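Side-chain contacts in diphosphomevalonate decarboxylase, putative (Trypanosoma brucei, PDB 2HKE), which probably catalyses the ATP-dependent decarboxylation of (R)-5-diphosphomevalonate to isopentenyl diphosphate in the mevalonate pathway: residues I217-T220 with V221-M225; D268-A271 with M272-L275; Q173-D176 with E177-P181. The protein carries 1 engineered substitution. One frame throughout, in Å; residues are numbered along the deposited sequence.

Contact 1. Residues I217-T220 with V221-M225; sequences ISET and VPERM
Thr220 lays its methyl group on the guanidinium of Arg224. CG2 sits over the centre of one face, and Thr220 CG2 to Arg224 CZ is a tight 3.2 Å. The two side chains run side by side in the same direction. The methyl lies anti to the threonine backbone N (chi1 -54° for OG1), which leaves OG1 on the other branch for water. That water is gripped three times. It accepts from Thr220 OG1 at 2.7 Å and donates to Glu219 OE2 at 2.6 Å. It also donates to Glu223 OE1 at 2.8 Å. The glutamate chains cross at a slant, with carboxylate planes 23° apart. Their OE2 atoms, Glu219 OE2 and Glu223 OE2, are 3.8 Å apart, so the water probably eases repulsion between like charges.

This is the i to i+4 pattern of helix 213-234. Arg224 N bonds to Thr220 O at 2.9 Å, and Glu223 N to Glu219 O. The helix is irregular here, with a wider pi-type turn at 217-220 and a kink at Pro222. Proline has no N-H to give, and its ring instead lies against carbonyls of the preceding turn, with Pro222 CD 3.5 Å from Ile217 O.

Farther out, Arg224 NH1 forms salt bridges to Asp250 and Glu247 of helix 237-256. These probably set the guanidinium's position against the Thr220 methyl. Val221 packs on Ile17 and Asn34.

Contact 2. Residues D268-A271 with M272-L275; sequences DSYA and MIRL. With SO4 (sulfate ion), chain D.
Arg274 NE is shared between two oxygens of a sulfate ion, at 3.0 Å from Arg274 NE to sulfate O4 and 3.2 Å from Arg274 NE to sulfate O3. Sulfate O3 is gripped twice, because Arg274 NH2 also donates to it at 3.1 Å. The bonds are bent, with an N-H...O angle of 138° from NE to O4. The ion probably comes from the crystallisation liquor. It meets the NE and NH2 side of the guanidinium, with O4 at the edge and near its plane.

The arginine belongs to a regular alpha-helix, 267-283, in the GHMP-type C-terminal domain. Four i to i+4 backbone bonds join 268-271 to 272-275: Met272 N to Asp268 O, Ile273 N to Ser269 O, Arg274 N to Tyr270 O and Leu275 N to Ala271 O. The last is the shortest, at 2.8 Å between Leu275 N and Ala271 O.

The side chain of Arg274 folds back over the preceding turn. Its CG lies 3.3 Å from Tyr270 O. A bend at chi3 (-47°) turns the guanidinium so that one face passes over Ala271, where Arg274 NH1 comes 3.7 Å from Ala271 CA.

The backbone N of Asp350 also bonds the sulfate, while Asp268 OD1 pairs with Lys354 and His351. Met272 and Leu275 pack on Leu314 of helix 307-317. Ser269 OG is bonded to Ala296 O and Thr266 N, and Ser269 and Ile273 both rest on Phe292 of a loop. Ile273 also reaches along the helix to the tyrosine ring, its CD1 obliquely placed 4.3 Å from Tyr270 CD1.

Contact 3. Residues Q173-D176 with E177-P181; sequences QFVD and ETHWP
Asp176 to His179 form a type I beta turn, closed by His179 N to Asp176 O at 3.1 Å. The aspartate side chain bends back over the same turn. Its CG lies between the backbone N and the carbonyl carbon (chi1 69°), which brings OD1 to Thr178. That one oxygen accepts two bonds. Thr178 OG1 donates at a short 2.5 Å to Asp176 OD1, from the syn side and close to the carboxylate plane. Thr178 N donates at 2.8 Å to Asp176 OD1 from above that plane, which makes an Asx turn. Two donors from one residue probably limit the rotation of the carboxylate.

The turn follows strand 170-175 and begins the link to strand 183-189. Just before it, Phe174 and Val175 both make backbone hydrogen bonds to Phe155 of strand 155-159, a classic beta bulge, and the strand changes direction at Phe174.

Val175 meets His179 across the turn. Val175 CB is 3.6 Å from His179 CB. The CG1 methyl lies over one face of the imidazole in a CH-pi contact, 4.1 Å from Val175 CG1 to the ring centroid and 15° off the ring normal. His179 NE2 bonds to Ile232 O, which probably limits the ring's rotation, and the Ile232 side chain also touches Val175.

Two waters bridge the two segments. One links Gln173 NE2 to Glu177 OE1, though Gln173 NE2 also donates to Gly153 O. The other accepts from Trp180 N and donates to Asp176 O, the carbonyl that closes the turn.

Contact 3 comes first in the chain, then contact 1 and contact 2. Contacts 1 and 3 are the closest pair, about 7 Å between nearest atoms and 23 Å between centres. Helix 213-234 connects them: contact 1 is built into it, and contact 3 reaches its later part through Ile232. Contact 2 lies apart on helix 267-283, touching neither of the others. Its nearest atoms are about 13 Å from contact 1 and about 19 Å from contact 3, and its centre is 26 Å and 29 Å from theirs. Contacts 1 and 2 both belong to the C-terminal domain. The sulfate of contact 2 does not by itself mark an active site.

Contact 1. Residues I217-T220 with V221-M225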
loop_
_atom_site.group_PDB
_atom_site.type_symbol
_atom_site.label_atom_id
_atom_site.label_comp_id
_atom_site.label_asym_id
_atom_site.label_seq_id
_atom_site.Cartn_x
_atom_site.Cartn_y
_atom_site.Cartn_z
ATOM N N ILE A 217 9.796 13.679 -12.117
ATOM C CA ILE A 217 8.685 14.518 -11.729
ATOM C C ILE A 217 8.154 15.263 -12.917
ATOM O O ILE A 217 6.953 15.376 -13.127
ATOM C CB ILE A 217 9.131 15.495 -10.610
ATOM C CG1 ILE A 217 9.457 14.666 -9.357
ATOM C CG2 ILE A 217 8.090 16.610 -10.370
ATOM C CD1 ILE A 217 10.234 15.378 -8.266
ATOM N N SER A 218 9.071 15.773 -13.739
ATOM C CA SER A 218 8.650 16.620 -14.827
ATOM C C SER A 218 8.081 15.861 -16.012
ATOM O O SER A 218 7.106 16.295 -16.615
ATOM C CB SER A 218 9.854 17.437 -15.305
ATOM O OG SER A 218 9.393 18.373 -16.241
ATOM N N GLU A 219 8.706 14.751 -16.379
ATOM C CA GLU A 219 8.367 14.040 -17.598
ATOM C C GLU A 219 7.790 12.646 -17.343
ATOM O O GLU A 219 6.793 12.302 -17.926
ATOM C CB GLU A 219 9.628 13.937 -18.468
ATOM C CG GLU A 219 9.469 13.127 -19.750
ATOM C CD GLU A 219 10.748 13.015 -20.567
ATOM O OE1 GLU A 219 11.040 13.920 -21.380
ATOM O OE2 GLU A 219 11.388 11.984 -20.420
ATOM N N THR A 220 8.419 11.855 -16.496
ATOM C CA THR A 220 8.199 10.407 -16.540
ATOM C C THR A 220 6.852 10.076 -15.904
ATOM O O THR A 220 6.058 9.338 -16.450
ATOM C CB THR A 220 9.308 9.642 -15.829
ATOM O OG1 THR A 220 10.591 10.031 -16.378
ATOM C CG2 THR A 220 9.148 8.126 -15.996
ATOM N N VAL A 221 6.620 10.595 -14.713
ATOM C CA VAL A 221 5.334 10.221 -14.034
ATOM C C VAL A 221 4.158 10.681 -14.867
ATOM O O VAL A 221 3.243 9.899 -15.102
ATOM C CB VAL A 221 5.268 10.683 -12.597
ATOM C CG1 VAL A 221 3.825 10.495 -12.009
ATOM C CG2 VAL A 221 6.306 9.904 -11.757
ATOM N N PRO A 222 4.134 11.955 -15.313
ATOM C CA PRO A 222 3.043 12.317 -16.205
ATOM C C PRO A 222 2.819 11.390 -17.425
ATOM O O PRO A 222 1.648 11.055 -17.728
ATOM C CB PRO A 222 3.411 13.747 -16.624
ATOM C CG PRO A 222 4.130 14.293 -15.485
ATOM C CD PRO A 222 4.941 13.129 -14.945
ATOM N N GLU A 223 3.894 10.959 -18.071
ATOM C CA GLU A 223 3.851 10.008 -19.198
ATOM C C GLU A 223 3.200 8.692 -18.709
ATOM O O GLU A 223 2.261 8.170 -19.336
ATOM C CB GLU A 223 5.242 9.607 -19.705
ATOM C CG GLU A 223 6.073 10.612 -20.534
ATOM C CD GLU A 223 7.542 10.171 -20.787
ATOM O OE1 GLU A 223 8.133 9.341 -20.004
ATOM O OE2 GLU A 223 8.085 10.672 -21.813
ATOM N N ARG A 224 3.692 8.164 -17.593
ATOM C CA ARG A 224 3.251 6.834 -17.159
ATOM C C ARG A 224 1.832 6.832 -16.590
ATOM O O ARG A 224 1.101 5.844 -16.753
ATOM C CB ARG A 224 4.233 6.234 -16.153
ATOM C CG ARG A 224 5.564 6.004 -16.777
ATOM C CD ARG A 224 6.543 5.309 -15.844
ATOM N NE ARG A 224 7.810 5.141 -16.582
ATOM C CZ ARG A 224 8.969 4.892 -16.021
ATOM N NH1 ARG A 224 9.077 4.764 -14.723
ATOM N NH2 ARG A 224 10.036 4.772 -16.784
ATOM N N MET A 225 1.421 7.936 -15.975
ATOM C CA MET A 225 0.014 8.095 -15.537
ATOM C C MET A 225 -0.939 7.985 -16.740
ATOM O O MET A 225 -1.964 7.324 -16.657
ATOM C CB MET A 225 -0.222 9.428 -14.829
ATOM C CG MET A 225 0.466 9.535 -13.439
ATOM S SD MET A 225 -0.229 8.365 -12.218
ATOM C CE MET A 225 -1.964 8.866 -12.243
HETATM O O HOH W 1 10.770 9.817 -19.094
#

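Contact 2. Residues D268-A271 with M272-L275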
loop_
_atom_site.group_PDB
_atom_site.type_symbol
_atom_site.label_atom_id
_atom_site.label_comp_id
_atom_site.label_asym_id
_atom_site.label_seq_id
_atom_site.Cartn_x
_atom_site.Cartn_y
_atom_site.Cartn_z
ATOM N N ASP A 268 17.578 -11.477 -2.422
ATOM C CA ASP A 268 16.317 -12.216 -2.686
ATOM C C ASP A 268 15.377 -11.370 -3.550
ATOM O O ASP A 268 14.801 -11.880 -4.521
ATOM C CB ASP A 268 15.602 -12.579 -1.408
ATOM C CG ASP A 268 16.238 -13.718 -0.664
ATOM O OD1 ASP A 268 17.017 -14.484 -1.232
ATOM O OD2 ASP A 268 15.936 -13.819 0.532
ATOM N N SER A 269 15.239 -10.090 -3.205
ATOM C CA SER A 269 14.507 -9.136 -4.064
ATOM C C SER A 269 14.988 -9.170 -5.504
ATOM O O SER A 269 14.189 -9.270 -6.446
ATOM C CB SER A 269 14.645 -7.704 -3.536
ATOM O OG SER A 269 14.234 -7.633 -2.201
ATOM N N TYR A 270 16.303 -9.049 -5.687
ATOM C CA TYR A 270 16.888 -9.023 -7.015
ATOM C C TYR A 270 16.733 -10.343 -7.734
ATOM O O TYR A 270 16.495 -10.364 -8.955
ATOM C CB TYR A 270 18.377 -8.600 -6.995
ATOM C CG TYR A 270 18.638 -7.235 -6.417
ATOM C CD1 TYR A 270 17.984 -6.113 -6.911
ATOM C CD2 TYR A 270 19.535 -7.061 -5.362
ATOM C CE1 TYR A 270 18.216 -4.849 -6.380
ATOM C CE2 TYR A 270 19.770 -5.786 -4.815
ATOM C CZ TYR A 270 19.131 -4.698 -5.339
ATOM O OH TYR A 270 19.371 -3.452 -4.805
ATOM N N ALA A 271 16.801 -11.445 -6.988
ATOM C CA ALA A 271 16.566 -12.731 -7.622
ATOM C C ALA A 271 15.100 -12.837 -8.110
ATOM O O ALA A 271 14.836 -13.430 -9.139
ATOM C CB ALA A 271 16.848 -13.830 -6.640
ATOM N N MET A 272 14.170 -12.282 -7.340
ATOM C CA MET A 272 12.757 -12.259 -7.755
ATOM C C MET A 272 12.585 -11.474 -9.027
ATOM O O MET A 272 11.829 -11.886 -9.910
ATOM C CB MET A 272 11.843 -11.753 -6.621
ATOM C CG MET A 272 11.490 -12.830 -5.606
ATOM S SD MET A 272 10.500 -14.199 -6.196
ATOM C CE MET A 272 8.887 -13.377 -6.476
ATOM N N ILE A 273 13.312 -10.369 -9.171
ATOM C CA ILE A 273 13.232 -9.588 -10.380
ATOM C C ILE A 273 13.738 -10.455 -11.542
ATOM O O ILE A 273 13.085 -10.556 -12.552
ATOM C CB ILE A 273 14.047 -8.307 -10.266
ATOM C CG1 ILE A 273 13.397 -7.333 -9.279
ATOM C CG2 ILE A 273 14.302 -7.711 -11.653
ATOM C CD1 ILE A 273 14.256 -6.137 -8.978
ATOM N N ARG A 274 14.911 -11.075 -11.375
ATOM C CA ARG A 274 15.458 -11.926 -12.415
ATOM C C ARG A 274 14.518 -13.059 -12.791
ATOM O O ARG A 274 14.396 -13.377 -13.993
ATOM C CB ARG A 274 16.820 -12.506 -12.000
ATOM C CG ARG A 274 17.839 -11.444 -11.806
ATOM C CD ARG A 274 19.275 -11.963 -11.971
ATOM N NE ARG A 274 19.512 -13.197 -11.236
ATOM C CZ ARG A 274 19.770 -13.261 -9.940
ATOM N NH1 ARG A 274 19.835 -12.162 -9.221
ATOM N NH2 ARG A 274 19.989 -14.442 -9.370
ATOM N N LEU A 275 13.870 -13.656 -11.785
ATOM C CA LEU A 275 12.951 -14.782 -11.998
ATOM C C LEU A 275 11.713 -14.371 -12.801
ATOM O O LEU A 275 11.299 -15.053 -13.775
ATOM C CB LEU A 275 12.538 -15.353 -10.649
ATOM C CG LEU A 275 11.666 -16.594 -10.654
ATOM C CD1 LEU A 275 12.167 -17.693 -11.622
ATOM C CD2 LEU A 275 11.556 -17.114 -9.244
HETATM S S SO4 D . 20.773 -15.882 -13.309
HETATM O O1 SO4 D . 22.158 -15.456 -13.462
HETATM O O2 SO4 D . 20.554 -17.076 -14.095
HETATM O O3 SO4 D . 20.534 -16.134 -11.884
HETATM O O4 SO4 D . 19.930 -14.785 -13.764
#

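Contact 3. Residues Q173-D176 with E177-P181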
loop_
_atom_site.group_PDB
_atom_site.type_symbol
_atom_site.label_atom_id
_atom_site.label_comp_id
_atom_site.label_asym_id
_atom_site.label_seq_id
_atom_site.Cartn_x
_atom_site.Cartn_y
_atom_site.Cartn_z
ATOM N N GLN A 173 -11.050 7.527 -7.160
ATOM C CA GLN A 173 -11.144 6.185 -7.707
ATOM C C GLN A 173 -11.092 6.300 -9.207
ATOM O O GLN A 173 -11.847 7.057 -9.811
ATOM C CB GLN A 173 -12.442 5.488 -7.265
ATOM C CG GLN A 173 -12.513 4.092 -7.730
ATOM C CD GLN A 173 -13.781 3.471 -7.264
ATOM O OE1 GLN A 173 -14.840 3.827 -7.782
ATOM N NE2 GLN A 173 -13.707 2.622 -6.232
ATOM N N PHE A 174 -10.170 5.587 -9.842
ATOM C CA PHE A 174 -10.082 5.598 -11.264
ATOM C C PHE A 174 -11.098 4.628 -11.885
ATOM O O PHE A 174 -11.893 5.032 -12.759
ATOM C CB PHE A 174 -8.676 5.317 -11.738
ATOM C CG PHE A 174 -8.522 5.325 -13.226
ATOM C CD1 PHE A 174 -8.611 6.497 -13.958
ATOM C CD2 PHE A 174 -8.246 4.151 -13.889
ATOM C CE1 PHE A 174 -8.473 6.494 -15.343
ATOM C CE2 PHE A 174 -8.084 4.136 -15.252
ATOM C CZ PHE A 174 -8.203 5.303 -15.981
ATOM N N VAL A 175 -11.020 3.382 -11.463
ATOM C CA VAL A 175 -12.025 2.387 -11.691
ATOM C C VAL A 175 -12.203 1.579 -10.460
ATOM O O VAL A 175 -11.277 1.455 -9.621
ATOM C CB VAL A 175 -11.699 1.433 -12.880
ATOM C CG1 VAL A 175 -11.610 2.222 -14.194
ATOM C CG2 VAL A 175 -10.413 0.587 -12.649
ATOM N N ASP A 176 -13.396 0.989 -10.320
ATOM C CA ASP A 176 -13.640 0.218 -9.107
ATOM C C ASP A 176 -13.220 -1.223 -9.278
ATOM O O ASP A 176 -12.661 -1.626 -10.291
ATOM C CB ASP A 176 -15.096 0.367 -8.612
ATOM C CG ASP A 176 -16.113 -0.297 -9.527
ATOM O OD1 ASP A 176 -15.760 -1.216 -10.303
ATOM O OD2 ASP A 176 -17.314 0.107 -9.447
ATOM N N GLU A 177 -13.439 -1.983 -8.232
ATOM C CA GLU A 177 -13.023 -3.376 -8.163
ATOM C C GLU A 177 -13.718 -4.266 -9.171
ATOM O O GLU A 177 -13.292 -5.376 -9.395
ATOM C CB GLU A 177 -13.229 -3.910 -6.746
ATOM C CG GLU A 177 -14.671 -4.048 -6.229
ATOM C CD GLU A 177 -15.276 -2.765 -5.676
ATOM O OE1 GLU A 177 -14.682 -1.684 -5.804
ATOM O OE2 GLU A 177 -16.377 -2.817 -5.080
ATOM N N THR A 178 -14.851 -3.839 -9.702
ATOM C CA THR A 178 -15.527 -4.628 -10.711
ATOM C C THR A 178 -14.976 -4.482 -12.119
ATOM O O THR A 178 -15.339 -5.256 -13.003
ATOM C CB THR A 178 -17.058 -4.298 -10.762
ATOM O OG1 THR A 178 -17.227 -3.004 -11.299
ATOM C CG2 THR A 178 -17.675 -4.357 -9.431
ATOM N N HIS A 179 -14.091 -3.515 -12.363
ATOM C CA HIS A 179 -13.670 -3.205 -13.719
ATOM C C HIS A 179 -12.845 -4.347 -14.315
ATOM O O HIS A 179 -13.075 -4.765 -15.430
ATOM C CB HIS A 179 -12.920 -1.868 -13.779
ATOM C CG HIS A 179 -12.371 -1.546 -15.134
ATOM N ND1 HIS A 179 -13.169 -1.157 -16.194
ATOM C CD2 HIS A 179 -11.099 -1.565 -15.603
ATOM C CE1 HIS A 179 -12.407 -0.948 -17.255
ATOM N NE2 HIS A 179 -11.147 -1.211 -16.927
ATOM N N TRP A 180 -11.890 -4.869 -13.566
ATOM C CA TRP A 180 -10.921 -5.831 -14.098
ATOM C C TRP A 180 -10.753 -6.965 -13.121
ATOM O O TRP A 180 -9.718 -7.067 -12.452
ATOM C CB TRP A 180 -9.576 -5.107 -14.322
ATOM C CG TRP A 180 -8.582 -5.769 -15.256
ATOM C CD1 TRP A 180 -8.660 -7.005 -15.810
ATOM C CD2 TRP A 180 -7.313 -5.239 -15.646
ATOM N NE1 TRP A 180 -7.562 -7.257 -16.581
ATOM C CE2 TRP A 180 -6.715 -6.186 -16.498
ATOM C CE3 TRP A 180 -6.652 -4.035 -15.398
ATOM C CZ2 TRP A 180 -5.484 -5.971 -17.093
ATOM C CZ3 TRP A 180 -5.439 -3.809 -15.982
ATOM C CH2 TRP A 180 -4.869 -4.753 -16.839
ATOM N N PRO A 181 -11.792 -7.800 -12.960
ATOM C CA PRO A 181 -11.763 -8.833 -11.926
ATOM C C PRO A 181 -10.691 -9.899 -12.144
ATOM O O PRO A 181 -10.358 -10.621 -11.222
ATOM C CB PRO A 181 -13.157 -9.500 -12.036
ATOM C CG PRO A 181 -13.741 -9.064 -13.310
ATOM C CD PRO A 181 -13.061 -7.779 -13.711
HETATM O O HOH W 2 -15.721 0.805 -4.944
HETATM O O HOH W 3 -10.889 -3.766 -11.090
#